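Local coordinates for protein 1H-3-hydroxy-4-oxoquinoline 2,4-dioxygenase (Pseudomonas putida, PDB 3IBT) that catalyses the cofactor-independent cleavage of 3-hydroxy-1H-quinolin-4-one by dioxygen, giving N-formylanthranilate and carbon monoxide during oxoquinoline degradation, at residues Gln204-Leu216 against Ser232-Pro246. Residues are numbered along the deposited sequence; the frame is centred on the assembly and turned at random.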
loop_
_atom_site.group_PDB
_atom_site.type_symbol
_atom_site.label_atom_id
_atom_site.label_comp_id
_atom_site.label_asym_id
_atom_site.label_seq_id
_atom_site.Cartn_x
_atom_site.Cartn_y
_atom_site.Cartn_z
ATOM N N GLN A 204 -9.319 10.519 -16.072
ATOM C CA GLN A 204 -9.324 11.750 -15.313
ATOM C C GLN A 204 -8.431 11.511 -14.105
ATOM O O GLN A 204 -8.678 10.612 -13.287
ATOM C CB GLN A 204 -10.732 12.069 -14.852
ATOM C CG GLN A 204 -11.715 12.320 -15.965
ATOM C CD GLN A 204 -13.058 12.819 -15.420
ATOM O OE1 GLN A 204 -13.247 12.911 -14.195
ATOM N NE2 GLN A 204 -13.996 13.150 -16.326
ATOM N N LYS A 205 -7.394 12.325 -13.988
ATOM C CA LYS A 205 -6.346 12.048 -13.033
ATOM C C LYS A 205 -6.492 12.866 -11.755
ATOM O O LYS A 205 -6.593 14.100 -11.811
ATOM C CB LYS A 205 -4.984 12.275 -13.690
ATOM C CG LYS A 205 -4.585 11.181 -14.690
ATOM C CD LYS A 205 -3.804 11.766 -15.843
ATOM C CE LYS A 205 -4.195 11.225 -17.217
ATOM N NZ LYS A 205 -3.831 9.804 -17.302
ATOM N N PRO A 206 -6.519 12.188 -10.588
ATOM C CA PRO A 206 -6.434 12.899 -9.317
ATOM C C PRO A 206 -5.070 13.493 -9.152
ATOM O O PRO A 206 -4.145 13.124 -9.881
ATOM C CB PRO A 206 -6.573 11.786 -8.276
ATOM C CG PRO A 206 -6.244 10.569 -8.967
ATOM C CD PRO A 206 -6.625 10.736 -10.400
ATOM N N GLU A 207 -4.921 14.373 -8.174
ATOM C CA GLU A 207 -3.587 14.699 -7.708
ATOM C C GLU A 207 -3.102 13.467 -6.918
ATOM O O GLU A 207 -3.800 12.966 -6.007
ATOM C CB GLU A 207 -3.595 15.991 -6.908
ATOM C CG GLU A 207 -4.278 17.151 -7.662
ATOM C CD GLU A 207 -3.457 17.721 -8.850
ATOM O OE1 GLU A 207 -2.546 18.527 -8.587
ATOM O OE2 GLU A 207 -3.739 17.409 -10.045
ATOM N N ILE A 208 -1.957 12.935 -7.345
ATOM C CA ILE A 208 -1.351 11.739 -6.745
ATOM C C ILE A 208 -0.012 12.113 -6.120
ATOM O O ILE A 208 0.841 12.738 -6.777
ATOM C CB ILE A 208 -1.129 10.612 -7.783
ATOM C CG1 ILE A 208 -2.394 10.451 -8.642
ATOM C CG2 ILE A 208 -0.748 9.295 -7.079
ATOM C CD1 ILE A 208 -2.308 9.385 -9.713
ATOM N N CYS A 209 0.172 11.750 -4.854
ATOM C CA CYS A 209 1.404 12.057 -4.158
ATOM C C CYS A 209 2.056 10.750 -3.797
ATOM O O CYS A 209 1.439 9.927 -3.119
ATOM C CB CYS A 209 1.100 12.851 -2.900
ATOM S SG CYS A 209 2.497 13.146 -1.795
ATOM N N HIS A 210 3.282 10.555 -4.281
ATOM C CA HIS A 210 4.105 9.384 -3.966
ATOM C C HIS A 210 5.162 9.698 -2.919
ATOM O O HIS A 210 6.139 10.418 -3.211
ATOM C CB HIS A 210 4.821 8.861 -5.226
ATOM C CG HIS A 210 5.508 7.540 -5.015
ATOM N ND1 HIS A 210 6.719 7.227 -5.588
ATOM C CD2 HIS A 210 5.154 6.458 -4.267
ATOM C CE1 HIS A 210 7.075 6.001 -5.228
ATOM N NE2 HIS A 210 6.142 5.513 -4.419
ATOM N N ILE A 211 4.965 9.150 -1.721
ATOM C CA ILE A 211 5.948 9.193 -0.624
ATOM C C ILE A 211 6.807 7.936 -0.667
ATOM O O ILE A 211 6.307 6.860 -0.892
ATOM C CB ILE A 211 5.245 9.261 0.742
ATOM C CG1 ILE A 211 4.400 10.540 0.854
ATOM C CG2 ILE A 211 6.247 9.275 1.859
ATOM C CD1 ILE A 211 3.306 10.464 1.938
ATOM N N TYR A 212 8.100 8.036 -0.469
ATOM C CA TYR A 212 8.950 6.883 -0.746
ATOM C C TYR A 212 10.390 7.140 -0.353
ATOM O O TYR A 212 10.906 8.291 -0.490
ATOM C CB TYR A 212 8.902 6.577 -2.228
ATOM C CG TYR A 212 9.789 7.506 -3.015
ATOM C CD1 TYR A 212 11.088 7.150 -3.332
ATOM C CD2 TYR A 212 9.346 8.764 -3.405
ATOM C CE1 TYR A 212 11.931 8.023 -4.033
ATOM C CE2 TYR A 212 10.180 9.634 -4.131
ATOM C CZ TYR A 212 11.476 9.255 -4.426
ATOM O OH TYR A 212 12.325 10.087 -5.110
ATOM N N SER A 213 11.046 6.090 0.138
ATOM C CA SER A 213 12.483 6.154 0.433
ATOM C C SER A 213 13.302 5.244 -0.483
ATOM O O SER A 213 14.425 5.546 -0.867
ATOM C CB SER A 213 12.722 5.770 1.877
ATOM O OG SER A 213 11.837 6.486 2.733
ATOM N N GLN A 214 12.698 4.131 -0.857
ATOM C CA GLN A 214 13.361 3.076 -1.627
ATOM C C GLN A 214 12.749 2.962 -3.041
ATOM O O GLN A 214 11.582 3.347 -3.255
ATOM C CB GLN A 214 13.189 1.759 -0.854
ATOM C CG GLN A 214 14.455 1.030 -0.875
ATOM C CD GLN A 214 14.393 -0.284 -0.174
ATOM O OE1 GLN A 214 14.730 -0.366 1.007
ATOM N NE2 GLN A 214 14.030 -1.349 -0.918
ATOM N N PRO A 215 13.475 2.431 -4.019
ATOM C CA PRO A 215 14.810 1.941 -4.124
ATOM C C PRO A 215 15.849 3.077 -4.012
ATOM O O PRO A 215 15.575 4.249 -4.352
ATOM C CB PRO A 215 14.817 1.295 -5.497
ATOM C CG PRO A 215 13.705 1.921 -6.212
ATOM C CD PRO A 215 12.724 2.282 -5.274
ATOM N N LEU A 216 17.013 2.711 -3.490
ATOM C CA LEU A 216 17.984 3.671 -3.115
ATOM C C LEU A 216 18.738 3.906 -4.368
ATOM O O LEU A 216 19.830 3.377 -4.550
ATOM C CB LEU A 216 18.882 3.121 -2.012
ATOM C CG LEU A 216 18.085 2.676 -0.785
ATOM C CD1 LEU A 216 18.943 2.058 0.257
ATOM C CD2 LEU A 216 17.450 3.901 -0.219
ATOM N N SER A 232 1.554 17.353 -14.172
ATOM C CA SER A 232 1.321 18.070 -12.887
ATOM C C SER A 232 0.276 17.488 -11.888
ATOM O O SER A 232 0.004 18.055 -10.820
ATOM C CB SER A 232 1.165 19.593 -13.083
ATOM O OG SER A 232 0.130 19.905 -13.990
ATOM N N TRP A 233 -0.258 16.322 -12.217
ATOM C CA TRP A 233 -1.081 15.569 -11.294
ATOM C C TRP A 233 -0.181 14.686 -10.419
ATOM O O TRP A 233 -0.706 13.940 -9.553
ATOM C CB TRP A 233 -2.102 14.715 -12.062
ATOM C CG TRP A 233 -1.489 13.871 -13.125
ATOM C CD1 TRP A 233 -1.321 14.208 -14.437
ATOM C CD2 TRP A 233 -0.939 12.555 -12.981
ATOM N NE1 TRP A 233 -0.697 13.187 -15.128
ATOM C CE2 TRP A 233 -0.446 12.160 -14.258
ATOM C CE3 TRP A 233 -0.814 11.670 -11.909
ATOM C CZ2 TRP A 233 0.156 10.928 -14.489
ATOM C CZ3 TRP A 233 -0.200 10.426 -12.147
ATOM C CH2 TRP A 233 0.263 10.071 -13.436
ATOM N N PHE A 234 1.149 14.759 -10.635
ATOM C CA PHE A 234 2.120 13.913 -9.906
ATOM C C PHE A 234 3.041 14.735 -8.980
ATOM O O PHE A 234 3.491 15.838 -9.320
ATOM C CB PHE A 234 2.887 12.977 -10.867
ATOM C CG PHE A 234 3.659 11.866 -10.186
ATOM C CD1 PHE A 234 3.023 10.752 -9.675
ATOM C CD2 PHE A 234 5.031 11.909 -10.098
ATOM C CE1 PHE A 234 3.741 9.732 -9.026
ATOM C CE2 PHE A 234 5.743 10.874 -9.472
ATOM C CZ PHE A 234 5.098 9.796 -8.933
ATOM N N HIS A 235 3.264 14.193 -7.791
ATOM C CA HIS A 235 3.863 14.888 -6.672
ATOM C C HIS A 235 4.677 13.872 -5.856
ATOM O O HIS A 235 4.200 13.312 -4.843
ATOM C CB HIS A 235 2.763 15.467 -5.775
ATOM C CG HIS A 235 1.815 16.383 -6.479
ATOM N ND1 HIS A 235 2.178 17.639 -6.910
ATOM C CD2 HIS A 235 0.520 16.230 -6.823
ATOM C CE1 HIS A 235 1.151 18.220 -7.499
ATOM N NE2 HIS A 235 0.134 17.380 -7.465
ATOM N N PRO A 236 5.919 13.633 -6.287
ATOM C CA PRO A 236 6.785 12.760 -5.510
ATOM C C PRO A 236 7.223 13.481 -4.213
ATOM O O PRO A 236 7.322 14.712 -4.188
ATOM C CB PRO A 236 7.961 12.538 -6.434
ATOM C CG PRO A 236 7.913 13.636 -7.433
ATOM C CD PRO A 236 6.585 14.239 -7.457
ATOM N N ARG A 237 7.414 12.744 -3.130
ATOM C CA ARG A 237 8.043 13.280 -1.916
ATOM C C ARG A 237 8.975 12.175 -1.418
ATOM O O ARG A 237 8.491 11.137 -0.985
ATOM C CB ARG A 237 6.984 13.568 -0.850
ATOM C CG ARG A 237 6.717 15.011 -0.528
ATOM C CD ARG A 237 5.241 15.219 -0.145
ATOM N NE ARG A 237 4.771 16.527 -0.634
ATOM C CZ ARG A 237 4.440 16.807 -1.913
ATOM N NH1 ARG A 237 4.489 15.887 -2.871
ATOM N NH2 ARG A 237 4.075 18.033 -2.258
ATOM N N HIS A 238 10.290 12.365 -1.557
ATOM C CA HIS A 238 11.342 11.482 -1.003
ATOM C C HIS A 238 11.588 11.713 0.483
ATOM O O HIS A 238 12.087 12.786 0.860
ATOM C CB HIS A 238 12.652 11.782 -1.725
ATOM C CG HIS A 238 13.818 10.920 -1.312
ATOM N ND1 HIS A 238 14.979 11.441 -0.789
ATOM C CD2 HIS A 238 14.031 9.580 -1.411
ATOM C CE1 HIS A 238 15.838 10.466 -0.543
ATOM N NE2 HIS A 238 15.286 9.326 -0.903
ATOM N N ILE A 239 11.269 10.732 1.337
ATOM C CA ILE A 239 11.824 10.762 2.704
ATOM C C ILE A 239 13.199 10.062 2.655
ATOM O O ILE A 239 13.287 8.973 2.108
ATOM C CB ILE A 239 10.926 10.022 3.705
ATOM C CG1 ILE A 239 9.441 10.219 3.386
ATOM C CG2 ILE A 239 11.200 10.478 5.112
ATOM C CD1 ILE A 239 8.919 11.663 3.443
ATOM N N PRO A 240 14.280 10.702 3.130
ATOM C CA PRO A 240 15.568 9.995 3.098
ATOM C C PRO A 240 15.724 8.890 4.167
ATOM O O PRO A 240 16.437 9.039 5.149
ATOM C CB PRO A 240 16.610 11.104 3.284
ATOM C CG PRO A 240 15.882 12.312 3.599
ATOM C CD PRO A 240 14.414 12.067 3.647
ATOM N N GLY A 241 15.041 7.780 3.966
ATOM C CA GLY A 241 15.202 6.590 4.813
ATOM C C GLY A 241 16.086 5.623 4.064
ATOM O O GLY A 241 16.526 5.926 2.968
ATOM N N ARG A 242 16.366 4.476 4.653
ATOM C CA ARG A 242 17.120 3.454 3.954
ATOM C C ARG A 242 16.167 2.291 3.690
ATOM O O ARG A 242 16.509 1.337 2.990
ATOM C CB ARG A 242 18.329 3.006 4.788
ATOM C CG ARG A 242 18.990 4.117 5.573
ATOM C CD ARG A 242 20.165 4.814 4.810
ATOM N NE ARG A 242 19.891 5.220 3.421
ATOM C CZ ARG A 242 20.500 4.695 2.353
ATOM N NH1 ARG A 242 21.432 3.740 2.490
ATOM N NH2 ARG A 242 20.177 5.113 1.135
ATOM N N THR A 243 14.953 2.420 4.212
ATOM C CA THR A 243 13.983 1.338 4.304
ATOM C C THR A 243 12.844 1.452 3.296
ATOM O O THR A 243 12.580 2.533 2.752
ATOM C CB THR A 243 13.430 1.362 5.759
ATOM O OG1 THR A 243 14.221 0.488 6.544
ATOM C CG2 THR A 243 11.896 1.086 5.913
ATOM N N HIS A 244 12.153 0.335 3.096
ATOM C CA HIS A 244 10.956 0.254 2.245
ATOM C C HIS A 244 9.632 0.731 2.926
ATOM O O HIS A 244 8.641 0.927 2.223
ATOM C CB HIS A 244 10.868 -1.192 1.678
ATOM C CG HIS A 244 9.667 -1.494 0.815
ATOM N ND1 HIS A 244 9.379 -0.810 -0.350
ATOM C CD2 HIS A 244 8.726 -2.469 0.915
ATOM C CE1 HIS A 244 8.299 -1.334 -0.913
ATOM N NE2 HIS A 244 7.883 -2.341 -0.166
ATOM N N PHE A 245 9.612 0.954 4.252
ATOM C CA PHE A 245 8.359 1.293 4.987
ATOM C C PHE A 245 8.519 2.613 5.695
ATOM O O PHE A 245 8.773 2.683 6.909
ATOM C CB PHE A 245 8.036 0.231 5.979
ATOM C CG PHE A 245 8.479 -1.103 5.543
ATOM C CD1 PHE A 245 9.758 -1.551 5.852
ATOM C CD2 PHE A 245 7.628 -1.921 4.790
ATOM C CE1 PHE A 245 10.203 -2.825 5.440
ATOM C CE2 PHE A 245 8.038 -3.191 4.377
ATOM C CZ PHE A 245 9.345 -3.652 4.699
ATOM N N PRO A 246 8.412 3.699 4.924
ATOM C CA PRO A 246 8.542 5.001 5.561
ATOM C C PRO A 246 7.508 5.242 6.695
ATOM O O PRO A 246 7.720 6.065 7.587
ATOM C CB PRO A 246 8.346 5.982 4.397
ATOM C CG PRO A 246 7.808 5.205 3.259
ATOM C CD PRO A 246 8.196 3.787 3.459
HETATM O O HOH W 1 16.261 7.020 0.194
#
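The last beta-alpha-beta unit of the alpha/beta-hydrolase sheet closes here: strand 207-212 pairs in parallel with the edge strand 234-238, the crossover running through helix 218-230. Ile208 N bonds to Trp233 O (2.7 Å) and Arg237 N to His210 O (2.7 Å), and His210 N reaches His235 O. At the strand entrance the Trp233 indole is turned, with CG between backbone N and carbonyl carbon (chi1 52°), to lie alongside Ile208 and take Lys205 CD over one face, 3.7 Å from the centroid of the five-membered ring. Ile208 CD1 meets the six-membered ring at CZ3 (3.4 Å), approaching obliquely. With an alanine at Trp233 the indole is gone, which would probably leave a gap between Lys205 and Ile208. Next along the strand, His235 NE2 donates to Glu207 OE1 (3.1 Å, 163°); the oxygen lies in the imidazole plane but is met from above its carboxylate. At the far end His238 CA sits over the Tyr212 ring, and Ser213 OG donates to Ile239 O (2.9 Å), which Gly241 N also grips from the same face. A water joins Ser213 O, His238 NE2 and Gly241 O. These bonds tie the end of strand 207-212 to the loop carrying His244, the likely proton donor/acceptor. Asp120 OD1 accepts from Ser213 N and Gln214 N and lies close to His244, consistent with raising its basicity.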